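Local coordinates for protein HAD-superfamily hydrolase, subfamily IA, variant 1 (Ehrlichia chaffeensis, PDB 3KZX) that probably hydrolyses 2-phosphoglycolate to glycolate and phosphate, as a member of the HAD-like hydrolase superfamily, at residues Thr46-Val51 with Lys83-Leu88; Gln50-Met55 with Thr76-Arg81; Ile60-Ile65 with Pro71-Thr76; Ser188-Ala193 with Pro200-Ser205. All blocks are in the same frame, centred on the assembly; numbering follows the deposited sequence.

Overall arrangement
Contacts 1, 2 and 3 cluster in a helical region that follows strand 27-30, where HAD hydrolases of this subfamily carry their cap domain; contact 4 belongs to the parallel-sheet core. Contacts 1 and 2 share Gln50 and Val51 on helix 45-54, and their centres lie about 7 Å apart. Contact 3 sits about 10 Å from contact 2, centre to centre, and about 12 Å from contact 1; Tyr49 and Leu52 on helix 45-54 touch its loop. Contact 4 stands about 22 Å from contact 1 between centres, with nearest atoms about 10 Å apart. Its helix carries Asp189, close to Asp31 and Lys159, consistent with the family's active-site region.

Contact 1 (Thr46-Val51 with Lys83-Leu88); sequences TTFYQV and KEATIL
Val51 and Leu88 join two helices of the region that probably forms the cap of this HAD-like protein, helix 45-54 and helix 82-95. The segment axes approach to 10.1 Å and run at 122° to each other, and the backbones come nearest where the CA atoms of Val51 and Leu88 are 6.2 Å apart. Val51 does most of the touching. With CG1 anti to the backbone N (chi1 173°), that methyl reaches the other helix and rests 3.8 Å from Leu88 CB, while also lying 3.9 Å from the carbonyl O of Ala85. Where the two backbones draw together at this point, the short branches of a valine fill the gap without a long chain to fold away. Phe48 comes in one helical turn earlier: the Ala85 methyl lies oblique to its ring, with CB 4.1 Å from Phe48 CZ. The small alanine leaves room for that ring. No hydrogen bond crosses, so the joint is apolar packing between largely buried side chains. Around it, Phe48 also packs on Leu74 of helix 70-78 and meets the ring of Tyr89, and Ala85 touches Leu78, so that helix 70-78 adjoins both partners.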
loop_
_atom_site.group_PDB
_atom_site.type_symbol
_atom_site.label_atom_id
_atom_site.label_comp_id
_atom_site.label_asym_id
_atom_site.label_seq_id
_atom_site.Cartn_x
_atom_site.Cartn_y
_atom_site.Cartn_z
ATOM N N THR A 46 12.139 -14.788 -8.373
ATOM C CA THR A 46 12.637 -15.552 -7.219
ATOM C C THR A 46 11.571 -15.613 -6.154
ATOM O O THR A 46 11.281 -16.688 -5.626
ATOM C CB THR A 46 13.924 -14.966 -6.644
ATOM O OG1 THR A 46 14.887 -14.882 -7.690
ATOM C CG2 THR A 46 14.490 -15.876 -5.539
ATOM N N THR A 47 10.951 -14.461 -5.888
ATOM C CA THR A 47 9.868 -14.397 -4.921
ATOM C C THR A 47 8.685 -15.241 -5.327
ATOM O O THR A 47 8.148 -15.970 -4.503
ATOM C CB THR A 47 9.385 -12.966 -4.686
ATOM O OG1 THR A 47 10.499 -12.163 -4.295
ATOM C CG2 THR A 47 8.346 -12.958 -3.557
ATOM N N PHE A 48 8.284 -15.177 -6.597
ATOM C CA PHE A 48 7.131 -15.980 -7.008
ATOM C C PHE A 48 7.448 -17.481 -7.118
ATOM O O PHE A 48 6.572 -18.296 -6.885
ATOM C CB PHE A 48 6.423 -15.420 -8.242
ATOM C CG PHE A 48 4.943 -15.276 -8.052
ATOM C CD1 PHE A 48 4.113 -16.369 -8.148
ATOM C CD2 PHE A 48 4.385 -14.048 -7.764
ATOM C CE1 PHE A 48 2.761 -16.246 -7.947
ATOM C CE2 PHE A 48 3.035 -13.917 -7.558
ATOM C CZ PHE A 48 2.225 -15.021 -7.638
ATOM N N TYR A 49 8.693 -17.827 -7.442
ATOM C CA TYR A 49 9.130 -19.223 -7.378
ATOM C C TYR A 49 8.915 -19.787 -5.973
ATOM O O TYR A 49 8.383 -20.884 -5.830
ATOM C CB TYR A 49 10.602 -19.384 -7.785
ATOM C CG TYR A 49 10.860 -19.326 -9.284
ATOM C CD1 TYR A 49 10.103 -20.065 -10.171
ATOM C CD2 TYR A 49 11.887 -18.546 -9.798
ATOM C CE1 TYR A 49 10.359 -20.022 -11.541
ATOM C CE2 TYR A 49 12.151 -18.487 -11.164
ATOM C CZ TYR A 49 11.377 -19.224 -12.036
ATOM O OH TYR A 49 11.645 -19.183 -13.401
ATOM N N GLN A 50 9.307 -19.032 -4.949
ATOM C CA GLN A 50 9.107 -19.459 -3.544
ATOM C C GLN A 50 7.627 -19.663 -3.242
ATOM O O GLN A 50 7.255 -20.632 -2.608
ATOM C CB GLN A 50 9.673 -18.427 -2.562
ATOM C CG GLN A 50 11.204 -18.384 -2.502
ATOM C CD GLN A 50 11.753 -17.078 -1.906
ATOM O OE1 GLN A 50 11.016 -16.100 -1.695
ATOM N NE2 GLN A 50 13.061 -17.062 -1.637
ATOM N N VAL A 51 6.775 -18.756 -3.723
ATOM C CA VAL A 51 5.341 -18.907 -3.525
ATOM C C VAL A 51 4.804 -20.175 -4.185
ATOM O O VAL A 51 4.076 -20.948 -3.562
ATOM C CB VAL A 51 4.577 -17.652 -4.040
ATOM C CG1 VAL A 51 3.083 -17.869 -4.006
ATOM C CG2 VAL A 51 4.971 -16.402 -3.212
ATOM N N LYS A 83 -5.930 -16.104 -5.857
ATOM C CA LYS A 83 -6.075 -15.295 -4.658
ATOM C C LYS A 83 -5.124 -15.755 -3.549
ATOM O O LYS A 83 -4.450 -14.929 -2.953
ATOM C CB LYS A 83 -7.516 -15.281 -4.156
ATOM N N GLU A 84 -5.045 -17.064 -3.309
ATOM C CA GLU A 84 -4.100 -17.606 -2.328
ATOM C C GLU A 84 -2.667 -17.211 -2.706
ATOM O O GLU A 84 -1.904 -16.796 -1.868
ATOM C CB GLU A 84 -4.232 -19.138 -2.230
ATOM C CG GLU A 84 -2.970 -19.865 -1.761
ATOM C CD GLU A 84 -3.133 -21.377 -1.648
ATOM O OE1 GLU A 84 -4.109 -21.950 -2.174
ATOM O OE2 GLU A 84 -2.247 -22.013 -1.055
ATOM N N ALA A 85 -2.320 -17.330 -3.983
ATOM C CA ALA A 85 -1.005 -16.916 -4.459
ATOM C C ALA A 85 -0.743 -15.452 -4.118
ATOM O O ALA A 85 0.328 -15.114 -3.606
ATOM C CB ALA A 85 -0.872 -17.162 -5.950
ATOM N N THR A 86 -1.719 -14.578 -4.330
ATOM C CA THR A 86 -1.484 -13.141 -4.058
ATOM C C THR A 86 -1.295 -12.842 -2.549
ATOM O O THR A 86 -0.534 -11.957 -2.171
ATOM C CB THR A 86 -2.591 -12.264 -4.632
ATOM O OG1 THR A 86 -3.814 -12.522 -3.936
ATOM C CG2 THR A 86 -2.764 -12.569 -6.095
ATOM N N ILE A 87 -1.986 -13.593 -1.710
ATOM C CA ILE A 87 -1.798 -13.533 -0.274
ATOM C C ILE A 87 -0.377 -13.934 0.150
ATOM O O ILE A 87 0.259 -13.230 0.927
ATOM C CB ILE A 87 -2.833 -14.418 0.475
ATOM C CG1 ILE A 87 -4.252 -13.823 0.348
ATOM C CG2 ILE A 87 -2.447 -14.549 1.972
ATOM C CD1 ILE A 87 -5.362 -14.784 0.514
ATOM N N LEU A 88 0.082 -15.089 -0.303
ATOM C CA LEU A 88 1.436 -15.554 -0.008
ATOM C C LEU A 88 2.465 -14.573 -0.513
ATOM O O LEU A 88 3.442 -14.274 0.194
ATOM C CB LEU A 88 1.708 -16.948 -0.624
ATOM C CG LEU A 88 1.375 -18.121 0.277
ATOM C CD1 LEU A 88 -0.032 -18.009 0.882
ATOM C CD2 LEU A 88 1.579 -19.471 -0.440
#

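Contact 2 (Gln50-Met55 with Thr76-Arg81); sequences QVLDQM and TLLGKR
Met55 and Arg81 lie alongside each other, their side chains running opposite ways, where helix 45-54 of the probable HAD cap ends and helix 82-95 is about to begin, with Arg81 at its N-cap position. The methionine is bent at its last torsion (chi3 70°), which brings the methyl over one face of the guanidinium, with CE 3.6 Å from Arg81 NE. A flexible thioether suits this place, being apolar yet able to lie along a flat cation. The same arginine grips the methionine backbone: NH1 donates to Met55 O at 2.9 Å, lying in the carbonyl plane, although the oxygen stands 23° out of the guanidinium plane and the N-H...O angle is only 144°. Near the C-terminal end of a helix, where the dipole would add to the carbonyl's partial negative charge, a cationic donor is probably favoured. NH2 forms a salt bridge with Glu84, which helps to fix the rotation of the group. Beside this polar end lies a purely apolar one, where leucine branches cross obliquely. Leu52 CD2 faces both Leu77 and Leu78 of helix 70-78, and is nearer to Leu78. After Leu78 the chain leaves the helix at Gly79 with positive phi, a conformation that favours glycine. Closest among the apolar atoms is the pair Leu52 CD2 and Leu78 CD1, 3.5 Å apart.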
loop_
_atom_site.group_PDB
_atom_site.type_symbol
_atom_site.label_atom_id
_atom_site.label_comp_id
_atom_site.label_asym_id
_atom_site.label_seq_id
_atom_site.Cartn_x
_atom_site.Cartn_y
_atom_site.Cartn_z
ATOM N N GLN A 50 9.307 -19.032 -4.949
ATOM C CA GLN A 50 9.107 -19.459 -3.544
ATOM C C GLN A 50 7.627 -19.663 -3.242
ATOM O O GLN A 50 7.255 -20.632 -2.608
ATOM C CB GLN A 50 9.673 -18.427 -2.562
ATOM C CG GLN A 50 11.204 -18.384 -2.502
ATOM C CD GLN A 50 11.753 -17.078 -1.906
ATOM O OE1 GLN A 50 11.016 -16.100 -1.695
ATOM N NE2 GLN A 50 13.061 -17.062 -1.637
ATOM N N VAL A 51 6.775 -18.756 -3.723
ATOM C CA VAL A 51 5.341 -18.907 -3.525
ATOM C C VAL A 51 4.804 -20.175 -4.185
ATOM O O VAL A 51 4.076 -20.948 -3.562
ATOM C CB VAL A 51 4.577 -17.652 -4.040
ATOM C CG1 VAL A 51 3.083 -17.869 -4.006
ATOM C CG2 VAL A 51 4.971 -16.402 -3.212
ATOM N N LEU A 52 5.207 -20.405 -5.433
ATOM C CA LEU A 52 4.746 -21.561 -6.192
ATOM C C LEU A 52 5.270 -22.826 -5.552
ATOM O O LEU A 52 4.526 -23.798 -5.412
ATOM C CB LEU A 52 5.182 -21.488 -7.665
ATOM C CG LEU A 52 4.476 -20.402 -8.484
ATOM C CD1 LEU A 52 5.203 -20.146 -9.788
ATOM C CD2 LEU A 52 2.994 -20.766 -8.720
ATOM N N ASP A 53 6.542 -22.781 -5.158
ATOM C CA ASP A 53 7.161 -23.830 -4.304
ATOM C C ASP A 53 6.328 -24.190 -3.058
ATOM O O ASP A 53 5.968 -25.372 -2.875
ATOM C CB ASP A 53 8.550 -23.387 -3.838
ATOM C CG ASP A 53 9.646 -24.099 -4.547
ATOM O OD1 ASP A 53 10.241 -25.028 -3.915
ATOM O OD2 ASP A 53 9.878 -23.769 -5.740
ATOM N N GLN A 54 6.054 -23.186 -2.216
ATOM C CA GLN A 54 5.199 -23.340 -1.010
ATOM C C GLN A 54 3.865 -23.980 -1.394
ATOM O O GLN A 54 3.338 -24.833 -0.667
ATOM C CB GLN A 54 4.884 -22.007 -0.316
ATOM C CG GLN A 54 6.051 -21.162 0.238
ATOM C CD GLN A 54 5.639 -19.701 0.524
ATOM O OE1 GLN A 54 6.246 -18.739 0.020
ATOM N NE2 GLN A 54 4.587 -19.534 1.329
ATOM N N MET A 55 3.338 -23.589 -2.552
ATOM C CA MET A 55 2.034 -24.051 -3.019
ATOM C C MET A 55 2.117 -25.434 -3.661
ATOM O O MET A 55 1.106 -25.962 -4.124
ATOM C CB MET A 55 1.426 -23.035 -4.003
ATOM C CG MET A 55 1.130 -21.671 -3.379
ATOM S SD MET A 55 0.307 -20.411 -4.406
ATOM C CE MET A 55 -1.370 -21.057 -4.590
ATOM N N THR A 76 -3.544 -17.679 -15.255
ATOM C CA THR A 76 -4.070 -18.875 -15.912
ATOM C C THR A 76 -3.506 -20.168 -15.302
ATOM O O THR A 76 -4.177 -21.193 -15.302
ATOM C CB THR A 76 -3.774 -18.866 -17.424
ATOM O OG1 THR A 76 -2.361 -18.918 -17.627
ATOM C CG2 THR A 76 -4.332 -17.600 -18.068
ATOM N N LEU A 77 -2.266 -20.129 -14.814
ATOM C CA LEU A 77 -1.639 -21.320 -14.205
ATOM C C LEU A 77 -2.364 -21.669 -12.900
ATOM O O LEU A 77 -2.741 -22.824 -12.666
ATOM C CB LEU A 77 -0.149 -21.071 -13.890
ATOM C CG LEU A 77 0.607 -22.142 -13.060
ATOM C CD1 LEU A 77 0.645 -23.507 -13.776
ATOM C CD2 LEU A 77 2.031 -21.683 -12.656
ATOM N N LEU A 78 -2.582 -20.652 -12.094
ATOM C CA LEU A 78 -3.087 -20.817 -10.704
ATOM C C LEU A 78 -4.590 -21.077 -10.638
ATOM O O LEU A 78 -5.052 -21.767 -9.728
ATOM C CB LEU A 78 -2.747 -19.588 -9.886
ATOM C CG LEU A 78 -1.394 -19.569 -9.146
ATOM C CD1 LEU A 78 -0.364 -20.468 -9.739
ATOM C CD2 LEU A 78 -0.852 -18.165 -9.097
ATOM N N GLY A 79 -5.343 -20.514 -11.587
ATOM C CA GLY A 79 -6.796 -20.691 -11.636
ATOM C C GLY A 79 -7.407 -20.299 -10.302
ATOM O O GLY A 79 -7.154 -19.207 -9.814
ATOM N N LYS A 80 -8.192 -21.201 -9.714
ATOM C CA LYS A 80 -8.830 -20.977 -8.403
ATOM C C LYS A 80 -7.867 -20.570 -7.279
ATOM O O LYS A 80 -8.277 -19.894 -6.334
ATOM C CB LYS A 80 -9.598 -22.253 -7.969
ATOM N N ARG A 81 -6.611 -21.011 -7.358
ATOM C CA ARG A 81 -5.597 -20.731 -6.338
ATOM C C ARG A 81 -4.894 -19.355 -6.484
ATOM O O ARG A 81 -3.895 -19.101 -5.799
ATOM C CB ARG A 81 -4.564 -21.877 -6.297
ATOM C CG ARG A 81 -5.141 -23.219 -5.832
ATOM C CD ARG A 81 -4.046 -24.274 -5.601
ATOM N NE ARG A 81 -3.337 -24.027 -4.352
ATOM C CZ ARG A 81 -2.250 -24.679 -3.939
ATOM N NH1 ARG A 81 -1.681 -25.622 -4.688
ATOM N NH2 ARG A 81 -1.707 -24.378 -2.761
#

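Contact 3 (Ile60-Ile65 with Pro71-Thr76); sequences IDLDSI and PKYLIT
Ile65 sets its terminal methyl almost exactly on the ring axis of Tyr73: CD1 stands 3.3 Å from the ring centroid and only 4° off the normal, a CH-pi contact in which all six ring carbons are nearly equidistant from one carbon. An extended isoleucine makes this possible, because with CD1 anti to CA about CB-CG1 (chi2 -179°) the longer branch points its tip squarely down on the face. Tyr73 meets it from the helix with CG anti to the backbone N (chi1 -172°), and the two side chains cross at about a right angle. Leu62 adds a second apolar partner, its CD2 lying 4.0 Å from Tyr73 CD2 at an oblique approach to the ring, and also 4.0 Å from Leu74 CD2. Branched aliphatic residues suit these positions, since compact methyls can cover an aromatic face and pack against the neighbouring leucine.

The loop that presents these residues is shaped by its own bonds. Leu62 to Ile65 form a type I beta turn, closed by Ile65 N to Leu62 O at 3.1 Å. Overlapping its start, Asp61 makes an Asx turn, OD2 accepting from Asp63 N at 2.9 Å and met nearly along the C-O axis; a short acidic side chain fits this role. Arg45 binds the carbonyls of Leu62 and Ile65, while Tyr49 OH is bonded to Leu62 N and Asp63 OD1. Thus the loop lies between helix 45-54, which holds it by polar bonds, and helix 70-78, against which its apolar side chains pack; Leu74 carries the packing onward to Phe48 and Trp82.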
loop_
_atom_site.group_PDB
_atom_site.type_symbol
_atom_site.label_atom_id
_atom_site.label_comp_id
_atom_site.label_asym_id
_atom_site.label_seq_id
_atom_site.Cartn_x
_atom_site.Cartn_y
_atom_site.Cartn_z
ATOM N N ILE A 60 7.810 -25.121 -12.706
ATOM C CA ILE A 60 7.360 -23.924 -13.433
ATOM C C ILE A 60 8.569 -23.113 -13.875
ATOM O O ILE A 60 9.400 -22.742 -13.052
ATOM C CB ILE A 60 6.442 -23.027 -12.553
ATOM C CG1 ILE A 60 5.298 -23.851 -11.945
ATOM C CG2 ILE A 60 5.879 -21.873 -13.363
ATOM C CD1 ILE A 60 4.464 -24.626 -12.953
ATOM N N ASP A 61 8.671 -22.839 -15.163
ATOM C CA ASP A 61 9.749 -22.015 -15.676
ATOM C C ASP A 61 9.139 -20.697 -16.123
ATOM O O ASP A 61 8.372 -20.657 -17.083
ATOM C CB ASP A 61 10.451 -22.720 -16.841
ATOM C CG ASP A 61 11.686 -21.976 -17.343
ATOM O OD1 ASP A 61 12.378 -22.523 -18.230
ATOM O OD2 ASP A 61 11.981 -20.877 -16.874
ATOM N N LEU A 62 9.482 -19.640 -15.406
ATOM C CA LEU A 62 9.054 -18.283 -15.710
ATOM C C LEU A 62 10.198 -17.503 -16.340
ATOM O O LEU A 62 10.033 -16.331 -16.667
ATOM C CB LEU A 62 8.644 -17.557 -14.408
ATOM C CG LEU A 62 7.512 -18.184 -13.605
ATOM C CD1 LEU A 62 7.291 -17.408 -12.324
ATOM C CD2 LEU A 62 6.232 -18.276 -14.453
ATOM N N ASP A 63 11.370 -18.121 -16.461
ATOM C CA ASP A 63 12.574 -17.371 -16.833
ATOM C C ASP A 63 12.498 -16.831 -18.260
ATOM O O ASP A 63 13.068 -15.791 -18.543
ATOM C CB ASP A 63 13.838 -18.216 -16.702
ATOM C CG ASP A 63 14.272 -18.428 -15.257
ATOM O OD1 ASP A 63 13.807 -17.722 -14.363
ATOM O OD2 ASP A 63 15.109 -19.315 -15.041
ATOM N N SER A 64 11.798 -17.520 -19.159
ATOM C CA SER A 64 11.668 -17.080 -20.547
ATOM C C SER A 64 10.405 -16.232 -20.779
ATOM O O SER A 64 10.174 -15.735 -21.860
ATOM C CB SER A 64 11.702 -18.289 -21.489
ATOM O OG SER A 64 10.695 -19.252 -21.182
ATOM N N ILE A 65 9.597 -16.042 -19.751
ATOM C CA ILE A 65 8.385 -15.280 -19.936
ATOM C C ILE A 65 8.665 -13.793 -19.714
ATOM O O ILE A 65 9.158 -13.395 -18.650
ATOM C CB ILE A 65 7.264 -15.783 -19.039
ATOM C CG1 ILE A 65 6.984 -17.266 -19.365
ATOM C CG2 ILE A 65 5.994 -14.997 -19.283
ATOM C CD1 ILE A 65 5.887 -17.839 -18.559
ATOM N N PRO A 71 2.157 -11.758 -15.046
ATOM C CA PRO A 71 0.891 -11.796 -14.303
ATOM C C PRO A 71 -0.233 -12.576 -14.988
ATOM O O PRO A 71 -0.864 -13.432 -14.343
ATOM C CB PRO A 71 0.522 -10.317 -14.153
ATOM C CG PRO A 71 1.829 -9.579 -14.336
ATOM C CD PRO A 71 2.583 -10.381 -15.334
ATOM N N LYS A 72 -0.471 -12.320 -16.279
ATOM C CA LYS A 72 -1.530 -13.064 -16.996
ATOM C C LYS A 72 -1.202 -14.522 -17.070
ATOM O O LYS A 72 -2.067 -15.371 -16.914
ATOM C CB LYS A 72 -1.795 -12.513 -18.396
ATOM C CG LYS A 72 -2.908 -11.445 -18.381
ATOM C CD LYS A 72 -3.070 -10.712 -19.712
ATOM C CE LYS A 72 -3.957 -9.457 -19.570
ATOM N NZ LYS A 72 -5.352 -9.678 -20.011
ATOM N N TYR A 73 0.061 -14.832 -17.278
ATOM C CA TYR A 73 0.473 -16.232 -17.281
ATOM C C TYR A 73 0.171 -16.913 -15.942
ATOM O O TYR A 73 -0.388 -18.017 -15.927
ATOM C CB TYR A 73 1.955 -16.351 -17.603
ATOM C CG TYR A 73 2.424 -17.747 -17.816
ATOM C CD1 TYR A 73 2.362 -18.339 -19.072
ATOM C CD2 TYR A 73 2.986 -18.468 -16.787
ATOM C CE1 TYR A 73 2.826 -19.634 -19.278
ATOM C CE2 TYR A 73 3.438 -19.755 -16.978
ATOM C CZ TYR A 73 3.368 -20.330 -18.209
ATOM O OH TYR A 73 3.821 -21.610 -18.378
ATOM N N LEU A 74 0.566 -16.284 -14.834
ATOM C CA LEU A 74 0.342 -16.868 -13.498
ATOM C C LEU A 74 -1.159 -17.014 -13.191
ATOM O O LEU A 74 -1.587 -18.016 -12.614
ATOM C CB LEU A 74 1.000 -16.020 -12.410
ATOM C CG LEU A 74 2.533 -15.992 -12.387
ATOM C CD1 LEU A 74 3.067 -14.979 -11.359
ATOM C CD2 LEU A 74 3.107 -17.366 -12.136
ATOM N N ILE A 75 -1.955 -16.040 -13.618
ATOM C CA ILE A 75 -3.390 -16.111 -13.401
ATOM C C ILE A 75 -3.952 -17.365 -14.020
ATOM O O ILE A 75 -4.743 -18.073 -13.381
ATOM C CB ILE A 75 -4.134 -14.867 -13.920
ATOM C CG1 ILE A 75 -3.862 -13.670 -13.003
ATOM C CG2 ILE A 75 -5.648 -15.142 -14.007
ATOM C CD1 ILE A 75 -4.088 -12.299 -13.640
ATOM N N THR A 76 -3.544 -17.679 -15.255
ATOM C CA THR A 76 -4.070 -18.875 -15.912
ATOM C C THR A 76 -3.506 -20.168 -15.302
ATOM O O THR A 76 -4.177 -21.193 -15.302
ATOM C CB THR A 76 -3.774 -18.866 -17.424
ATOM O OG1 THR A 76 -2.361 -18.918 -17.627
ATOM C CG2 THR A 76 -4.332 -17.600 -18.068
#

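Contact 4 (Ser188-Ala193 with Pro200-Ser205); sequences SDIQSA and PIKYGS
Pro200 meets Ile190 and Ala193 of the helix through CB alone, a corner of its puckered ring, and no flat group takes part across the contact. The flat groups of the two segments are engaged away from the interface: the Tyr203 ring stacks with Phe218, and the Asp189 carboxylate forms a salt bridge through OD1 with Lys159. Pro200 CB lies 3.9 Å from Ala193 CB and 4.1 Å from Ile190 CA, with Ile190 CG2 also 4.1 Å from the same carbon. A small alanine lets the helix backbone come near the proline, and a rigid proline presents a smooth hydrocarbon surface without an N-H to satisfy. Farther along the strand, Ile190 CD1 reaches Lys202 CB at 4.2 Å. The lysine contributes its first carbon here, while the chain starts with CG anti to the backbone N (chi1 -176°) and bends at chi3 and chi4, which brings NZ to a weak bond with Ser205 O. Helix 188-193 and strand 200-203 run nearly antiparallel (172°), their axes 8.0 Å apart. This is the return of the beta-alpha-beta crossover 180-184, 187-195, 199-203 in the Rossmann-like core, and Ala193 also rests on Phe182 of the first strand. With no hydrogen bond across, its chemistry implies that helix and strand are held by apolar packing, leaving the polar groups of the helix to bind other parts of the core.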
loop_
_atom_site.group_PDB
_atom_site.type_symbol
_atom_site.label_atom_id
_atom_site.label_comp_id
_atom_site.label_asym_id
_atom_site.label_seq_id
_atom_site.Cartn_x
_atom_site.Cartn_y
_atom_site.Cartn_z
ATOM N N SER A 188 -7.837 -5.243 6.068
ATOM C CA SER A 188 -7.098 -4.871 7.256
ATOM C C SER A 188 -6.852 -3.348 7.306
ATOM O O SER A 188 -6.857 -2.763 8.386
ATOM C CB SER A 188 -5.785 -5.682 7.450
ATOM O OG SER A 188 -4.867 -5.479 6.414
ATOM N N ASP A 189 -6.628 -2.709 6.157
ATOM C CA ASP A 189 -6.469 -1.255 6.153
ATOM C C ASP A 189 -7.760 -0.566 6.602
ATOM O O ASP A 189 -7.735 0.345 7.418
ATOM C CB ASP A 189 -6.091 -0.725 4.762
ATOM C CG ASP A 189 -4.705 -1.105 4.360
ATOM O OD1 ASP A 189 -3.871 -1.372 5.258
ATOM O OD2 ASP A 189 -4.410 -1.125 3.141
ATOM N N ILE A 190 -8.870 -1.013 6.044
ATOM C CA ILE A 190 -10.184 -0.464 6.370
ATOM C C ILE A 190 -10.493 -0.642 7.837
ATOM O O ILE A 190 -10.904 0.297 8.501
ATOM C CB ILE A 190 -11.272 -1.100 5.476
ATOM C CG1 ILE A 190 -11.079 -0.669 4.020
ATOM C CG2 ILE A 190 -12.671 -0.754 5.956
ATOM C CD1 ILE A 190 -11.885 -1.478 3.066
ATOM N N GLN A 191 -10.286 -1.848 8.353
ATOM C CA GLN A 191 -10.571 -2.138 9.757
ATOM C C GLN A 191 -9.654 -1.302 10.699
ATOM O O GLN A 191 -10.109 -0.742 11.697
ATOM C CB GLN A 191 -10.389 -3.650 9.957
ATOM C CG GLN A 191 -10.484 -4.141 11.380
ATOM C CD GLN A 191 -11.897 -4.343 11.848
ATOM O OE1 GLN A 191 -12.136 -4.448 13.050
ATOM N NE2 GLN A 191 -12.838 -4.406 10.919
ATOM N N SER A 192 -8.366 -1.207 10.379
ATOM C CA SER A 192 -7.436 -0.427 11.182
ATOM C C SER A 192 -7.909 1.034 11.239
ATOM O O SER A 192 -7.950 1.670 12.320
ATOM C CB SER A 192 -6.037 -0.572 10.575
ATOM O OG SER A 192 -5.048 0.159 11.264
ATOM N N ALA A 193 -8.302 1.559 10.087
ATOM C CA ALA A 193 -8.778 2.943 10.011
ATOM C C ALA A 193 -9.981 3.164 10.919
ATOM O O ALA A 193 -9.995 4.103 11.726
ATOM C CB ALA A 193 -9.165 3.271 8.585
ATOM N N PRO A 200 -11.708 5.444 6.402
ATOM C CA PRO A 200 -11.142 4.628 5.342
ATOM C C PRO A 200 -11.573 5.084 3.963
ATOM O O PRO A 200 -12.725 5.448 3.776
ATOM C CB PRO A 200 -11.700 3.249 5.650
ATOM C CG PRO A 200 -13.040 3.518 6.267
ATOM C CD PRO A 200 -12.905 4.843 6.999
ATOM N N ILE A 201 -10.652 5.077 3.013
ATOM C CA ILE A 201 -10.975 5.171 1.583
ATOM C C ILE A 201 -10.369 3.920 0.902
ATOM O O ILE A 201 -9.160 3.704 0.953
ATOM C CB ILE A 201 -10.424 6.455 0.970
ATOM C CG1 ILE A 201 -10.970 7.660 1.727
ATOM C CG2 ILE A 201 -10.803 6.539 -0.519
ATOM C CD1 ILE A 201 -10.534 9.013 1.143
ATOM N N LYS A 202 -11.221 3.073 0.326
ATOM C CA LYS A 202 -10.757 1.858 -0.345
ATOM C C LYS A 202 -10.236 2.199 -1.726
ATOM O O LYS A 202 -10.940 2.853 -2.540
ATOM C CB LYS A 202 -11.856 0.805 -0.442
ATOM C CG LYS A 202 -11.394 -0.550 -1.050
ATOM C CD LYS A 202 -12.528 -1.535 -1.181
ATOM C CE LYS A 202 -13.200 -1.541 -2.588
ATOM N NZ LYS A 202 -12.375 -2.208 -3.683
ATOM N N TYR A 203 -9.009 1.755 -1.983
ATOM C CA TYR A 203 -8.352 1.899 -3.274
ATOM C C TYR A 203 -8.375 0.553 -4.005
ATOM O O TYR A 203 -8.060 -0.498 -3.430
ATOM C CB TYR A 203 -6.889 2.327 -3.047
ATOM C CG TYR A 203 -6.092 2.393 -4.308
ATOM C CD1 TYR A 203 -6.124 3.547 -5.113
ATOM C CD2 TYR A 203 -5.334 1.320 -4.721
ATOM C CE1 TYR A 203 -5.412 3.621 -6.291
ATOM C CE2 TYR A 203 -4.615 1.359 -5.928
ATOM C CZ TYR A 203 -4.654 2.523 -6.703
ATOM O OH TYR A 203 -3.938 2.592 -7.878
ATOM N N GLY A 204 -8.718 0.574 -5.277
ATOM C CA GLY A 204 -8.483 -0.596 -6.125
ATOM C C GLY A 204 -9.761 -1.355 -6.348
ATOM O O GLY A 204 -10.814 -0.740 -6.512
ATOM N N SER A 205 -9.673 -2.689 -6.377
ATOM C CA SER A 205 -10.872 -3.564 -6.359
ATOM C C SER A 205 -10.762 -4.609 -5.257
ATOM O O SER A 205 -11.789 -5.030 -4.697
ATOM C CB SER A 205 -11.126 -4.212 -7.730
ATOM O OG SER A 205 -11.403 -3.208 -8.699
#